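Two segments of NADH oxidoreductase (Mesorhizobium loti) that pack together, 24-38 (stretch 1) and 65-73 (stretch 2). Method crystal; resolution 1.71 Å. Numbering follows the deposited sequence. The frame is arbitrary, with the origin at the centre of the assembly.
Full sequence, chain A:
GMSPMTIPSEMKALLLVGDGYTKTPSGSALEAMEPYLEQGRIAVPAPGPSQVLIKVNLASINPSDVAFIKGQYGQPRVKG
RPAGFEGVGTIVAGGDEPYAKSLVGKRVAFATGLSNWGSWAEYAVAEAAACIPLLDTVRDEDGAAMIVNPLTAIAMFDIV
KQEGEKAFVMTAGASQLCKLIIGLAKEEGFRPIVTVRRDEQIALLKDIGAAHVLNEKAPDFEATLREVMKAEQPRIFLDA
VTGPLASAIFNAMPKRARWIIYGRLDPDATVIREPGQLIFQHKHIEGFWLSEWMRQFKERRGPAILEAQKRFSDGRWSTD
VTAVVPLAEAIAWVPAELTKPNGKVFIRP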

# COMPACT_ATOMS: atom_id res chain seq x y z
N THR A 24 -12.72 12.71 19.84
CA THR A 24 -13.14 13.83 19.00
C THR A 24 -11.91 14.40 18.26
O THR A 24 -11.48 15.50 18.60
CB THR A 24 -13.88 14.89 19.85
OG1 THR A 24 -13.08 15.24 20.99
CG2 THR A 24 -15.27 14.46 20.29
N PRO A 25 -11.34 13.71 17.24
CA PRO A 25 -10.14 14.25 16.58
C PRO A 25 -10.43 15.58 15.88
O PRO A 25 -11.55 15.78 15.41
CB PRO A 25 -9.71 13.14 15.60
CG PRO A 25 -10.92 12.32 15.41
CD PRO A 25 -11.69 12.38 16.70
N SER A 26 -9.45 16.50 15.87
CA SER A 26 -9.66 17.83 15.32
C SER A 26 -8.55 18.31 14.38
O SER A 26 -8.20 19.49 14.39
CB SER A 26 -9.85 18.84 16.44
OG SER A 26 -8.74 18.84 17.32
N GLY A 27 -8.05 17.41 13.54
CA GLY A 27 -7.02 17.75 12.57
C GLY A 27 -5.66 18.02 13.18
O GLY A 27 -5.42 17.73 14.36
N SER A 28 -4.76 18.62 12.39
CA SER A 28 -3.38 18.83 12.77
C SER A 28 -3.02 20.26 13.22
O SER A 28 -1.94 20.43 13.77
CB SER A 28 -2.50 18.43 11.59
OG SER A 28 -2.79 19.25 10.47
N ALA A 29 -3.90 21.25 13.00
CA ALA A 29 -3.65 22.63 13.43
C ALA A 29 -3.76 22.73 14.95
O ALA A 29 -4.63 22.10 15.56
CB ALA A 29 -4.66 23.57 12.77
N LEU A 30 -2.85 23.47 15.55
CA LEU A 30 -2.88 23.69 16.99
C LEU A 30 -3.39 25.09 17.20
O LEU A 30 -2.66 26.06 17.04
CB LEU A 30 -1.51 23.47 17.65
CG LEU A 30 -1.53 23.53 19.18
CD1 LEU A 30 -2.25 22.31 19.78
CD2 LEU A 30 -0.14 23.70 19.72
N GLU A 31 -4.69 25.17 17.44
CA GLU A 31 -5.44 26.38 17.60
C GLU A 31 -5.20 27.01 18.99
O GLU A 31 -5.23 28.23 19.14
CB GLU A 31 -6.96 26.09 17.35
CG GLU A 31 -7.70 25.20 18.36
CD GLU A 31 -7.35 23.73 18.55
OE1 GLU A 31 -6.46 23.20 17.84
OE2 GLU A 31 -7.98 23.10 19.42
N ALA A 32 -5.00 26.16 20.01
CA ALA A 32 -4.77 26.54 21.40
C ALA A 32 -4.08 25.41 22.15
O ALA A 32 -4.22 24.24 21.78
CB ALA A 32 -6.09 26.89 22.07
N MSE A 33 -3.35 25.76 23.23
CA MSE A 33 -2.69 24.75 24.06
C MSE A 33 -3.57 24.33 25.23
O MSE A 33 -3.49 23.18 25.67
CB MSE A 33 -1.36 25.30 24.62
CG MSE A 33 -0.37 25.61 23.54
SE MSE A 33 0.78 24.15 23.22
CE MSE A 33 2.19 24.47 24.50
N GLU A 34 -4.41 25.25 25.75
CA GLU A 34 -5.22 25.05 26.95
C GLU A 34 -6.13 23.84 26.91
O GLU A 34 -6.33 23.26 27.99
CB GLU A 34 -6.04 26.29 27.30
CG GLU A 34 -5.18 27.50 27.64
CD GLU A 34 -4.72 28.35 26.47
OE1 GLU A 34 -4.92 27.96 25.29
OE2 GLU A 34 -4.10 29.40 26.74
N PRO A 35 -6.67 23.36 25.77
CA PRO A 35 -7.48 22.13 25.83
C PRO A 35 -6.63 20.88 26.11
O PRO A 35 -7.13 19.87 26.61
CB PRO A 35 -8.03 22.00 24.39
CG PRO A 35 -7.80 23.32 23.73
CD PRO A 35 -6.61 23.91 24.39
N TYR A 36 -5.32 20.98 25.84
CA TYR A 36 -4.42 19.82 25.81
C TYR A 36 -3.35 19.82 26.85
O TYR A 36 -2.84 18.75 27.18
CB TYR A 36 -3.72 19.77 24.44
CG TYR A 36 -4.68 19.91 23.29
CD1 TYR A 36 -5.69 18.98 23.09
CD2 TYR A 36 -4.65 21.03 22.45
CE1 TYR A 36 -6.63 19.14 22.07
CE2 TYR A 36 -5.60 21.21 21.45
CZ TYR A 36 -6.58 20.26 21.26
OH TYR A 36 -7.50 20.41 20.25
N LEU A 37 -2.94 21.01 27.31
CA LEU A 37 -1.84 21.10 28.25
C LEU A 37 -2.12 22.14 29.29
O LEU A 37 -2.79 23.13 29.00
CB LEU A 37 -0.55 21.47 27.49
CG LEU A 37 0.01 20.45 26.50
CD1 LEU A 37 1.15 21.05 25.71
CD2 LEU A 37 0.51 19.21 27.21
N GLU A 38 -1.61 21.91 30.49
CA GLU A 38 -1.71 22.87 31.56
C GLU A 38 -0.34 23.01 32.19
O GLU A 38 0.38 22.01 32.35
CB GLU A 38 -2.75 22.48 32.60
CG GLU A 38 -2.54 21.13 33.28
CD GLU A 38 -3.47 20.87 34.45
OE1 GLU A 38 -3.86 21.84 35.13
OE2 GLU A 38 -3.80 19.68 34.69
N ASP A 65 4.51 15.96 18.27
CA ASP A 65 4.06 16.46 19.59
C ASP A 65 2.64 17.01 19.53
O ASP A 65 1.84 16.73 20.40
CB ASP A 65 4.99 17.54 20.11
CG ASP A 65 6.37 17.04 20.39
OD1 ASP A 65 6.52 16.15 21.28
OD2 ASP A 65 7.31 17.52 19.75
N VAL A 66 2.33 17.79 18.49
CA VAL A 66 1.00 18.38 18.30
C VAL A 66 -0.03 17.25 18.19
O VAL A 66 -1.00 17.23 18.94
CB VAL A 66 0.98 19.32 17.09
CG1 VAL A 66 -0.44 19.85 16.83
CG2 VAL A 66 1.95 20.49 17.32
N ALA A 67 0.25 16.23 17.36
CA ALA A 67 -0.66 15.10 17.20
C ALA A 67 -0.81 14.36 18.52
O ALA A 67 -1.91 13.97 18.91
CB ALA A 67 -0.11 14.14 16.13
N PHE A 68 0.32 14.17 19.24
CA PHE A 68 0.29 13.43 20.48
C PHE A 68 -0.55 14.12 21.55
O PHE A 68 -1.34 13.42 22.21
CB PHE A 68 1.72 13.18 20.98
CG PHE A 68 1.75 12.54 22.34
CD1 PHE A 68 1.41 11.20 22.50
CD2 PHE A 68 2.11 13.28 23.47
CE1 PHE A 68 1.48 10.60 23.77
CE2 PHE A 68 2.14 12.68 24.73
CZ PHE A 68 1.81 11.35 24.88
N ILE A 69 -0.39 15.43 21.78
CA ILE A 69 -1.13 16.11 22.86
C ILE A 69 -2.65 16.13 22.55
O ILE A 69 -3.49 16.09 23.47
CB ILE A 69 -0.56 17.53 23.17
CG1 ILE A 69 -0.80 18.53 22.02
CG2 ILE A 69 0.95 17.41 23.49
CD1 ILE A 69 -0.38 19.96 22.29
N LYS A 70 -2.98 16.08 21.26
CA LYS A 70 -4.36 16.06 20.79
C LYS A 70 -4.96 14.66 20.88
O LYS A 70 -6.13 14.52 20.60
CB LYS A 70 -4.41 16.56 19.34
CG LYS A 70 -4.21 18.08 19.26
CD LYS A 70 -4.05 18.53 17.81
CE LYS A 70 -4.89 19.75 17.55
NZ LYS A 70 -6.23 19.41 17.01
N GLY A 71 -4.16 13.67 21.28
CA GLY A 71 -4.59 12.26 21.36
C GLY A 71 -4.78 11.62 19.99
O GLY A 71 -5.54 10.66 19.84
N GLN A 72 -4.08 12.16 18.99
CA GLN A 72 -4.16 11.80 17.58
C GLN A 72 -2.87 11.15 17.05
O GLN A 72 -2.69 11.02 15.83
CB GLN A 72 -4.48 13.06 16.77
CG GLN A 72 -5.91 13.52 17.06
CD GLN A 72 -6.29 14.88 16.55
OE1 GLN A 72 -7.25 15.47 16.99
NE2 GLN A 72 -5.53 15.42 15.63
N TYR A 73 -1.99 10.74 17.95
CA TYR A 73 -0.74 10.10 17.57
C TYR A 73 -0.82 8.58 17.82
O TYR A 73 -1.81 8.10 18.34
CB TYR A 73 0.43 10.75 18.35
CG TYR A 73 1.80 10.39 17.82
CD1 TYR A 73 2.20 10.80 16.55
CD2 TYR A 73 2.72 9.73 18.63
CE1 TYR A 73 3.47 10.49 16.07
CE2 TYR A 73 3.99 9.40 18.14
CZ TYR A 73 4.36 9.80 16.87
OH TYR A 73 5.60 9.48 16.36
O HOH W 1 -3.76 16.35 26.20

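Stretch 1, mostly loop and entering a strand at Leu37, packs against one side of the helix end and the residues after it, and the two fit together chiefly because Ile69 and Lys70 fill hollows in the surface of stretch 1. Ile69, on the last turn of the helix, is the apolar bump. Its chi1 of 69° and chi2 of 175° (t) extend CD1 into a pocket lined by Leu30, Met33, Tyr36 and Leu37. Ile69 CD1 lies 3.9 Å from Leu30 CD1, 3.9 Å from Leu37 CD1 and 4.0 Å from Tyr36 CB, while the selenium of Met33, a selenomethionine, stands slightly farther off, with SE 4.4 Å from Ile69 CD1. The extended arm of isoleucine suits the place, since its CD1 methyl touches several apolar neighbours at once. Beside the pocket the backbone turns, Met33 O accepting from Tyr36 N at 2.9 Å and from Leu37 N at 2.8 Å.

One turn earlier on the helix, Val66 makes a smaller bump: its CG1 rests 3.9 Å from Leu30 CB and 3.5 Å from Ser28 O. Leu30 thus meets both Val66 and Ile69.

Lys70 fills a longer groove and uses its whole length. Lys70 CG lies over one face of the Tyr36 ring, 3.9 Å from the ring centroid and 15° off the normal, a CH-pi contact for which a flat aromatic surface is well suited. Farther out, Lys70 CE passes 3.1 Å from Ala29 O, and the ammonium reaches the carbonyl-rich bend of the loop. Lys70 NZ donates to Gly27 O at 3.2 Å and weakly to Ser26 O at 3.3 Å; Ser26 OG is also just 2.6 Å from Lys70 NZ. A long salt bridge, 3.9 Å from Lys70 NZ to Glu31 OE1, adds charge complementarity. The other carboxylate oxygen, Glu31 OE2, accepts a 2.9 Å hydrogen bond from Tyr36 OH, tying acid and ring together beside the lysine.

Gly27 has a phi of 71°, a conformation that favours glycine, and Gly27 O also receives Gln72 NE2 at 2.6 Å. The same amide offers Gln72 OE1 to Ser26 N at 2.7 Å. Glutamine fits because its side chain carries both a donor and an acceptor, matching the backbone polarity of the loop. Just past the helix, Gly71, with a phi of 72°, is the first residue to leave helical angles and forms a Schellman motif, where Gln72 N donates to Ala67 O at 2.8 Å and Gly71 N to Phe68 O at 3.0 Å.

Finally, water 1 bridges the backbones, donating to Tyr36 O and Ile69 O, each 2.8 Å from the water oxygen.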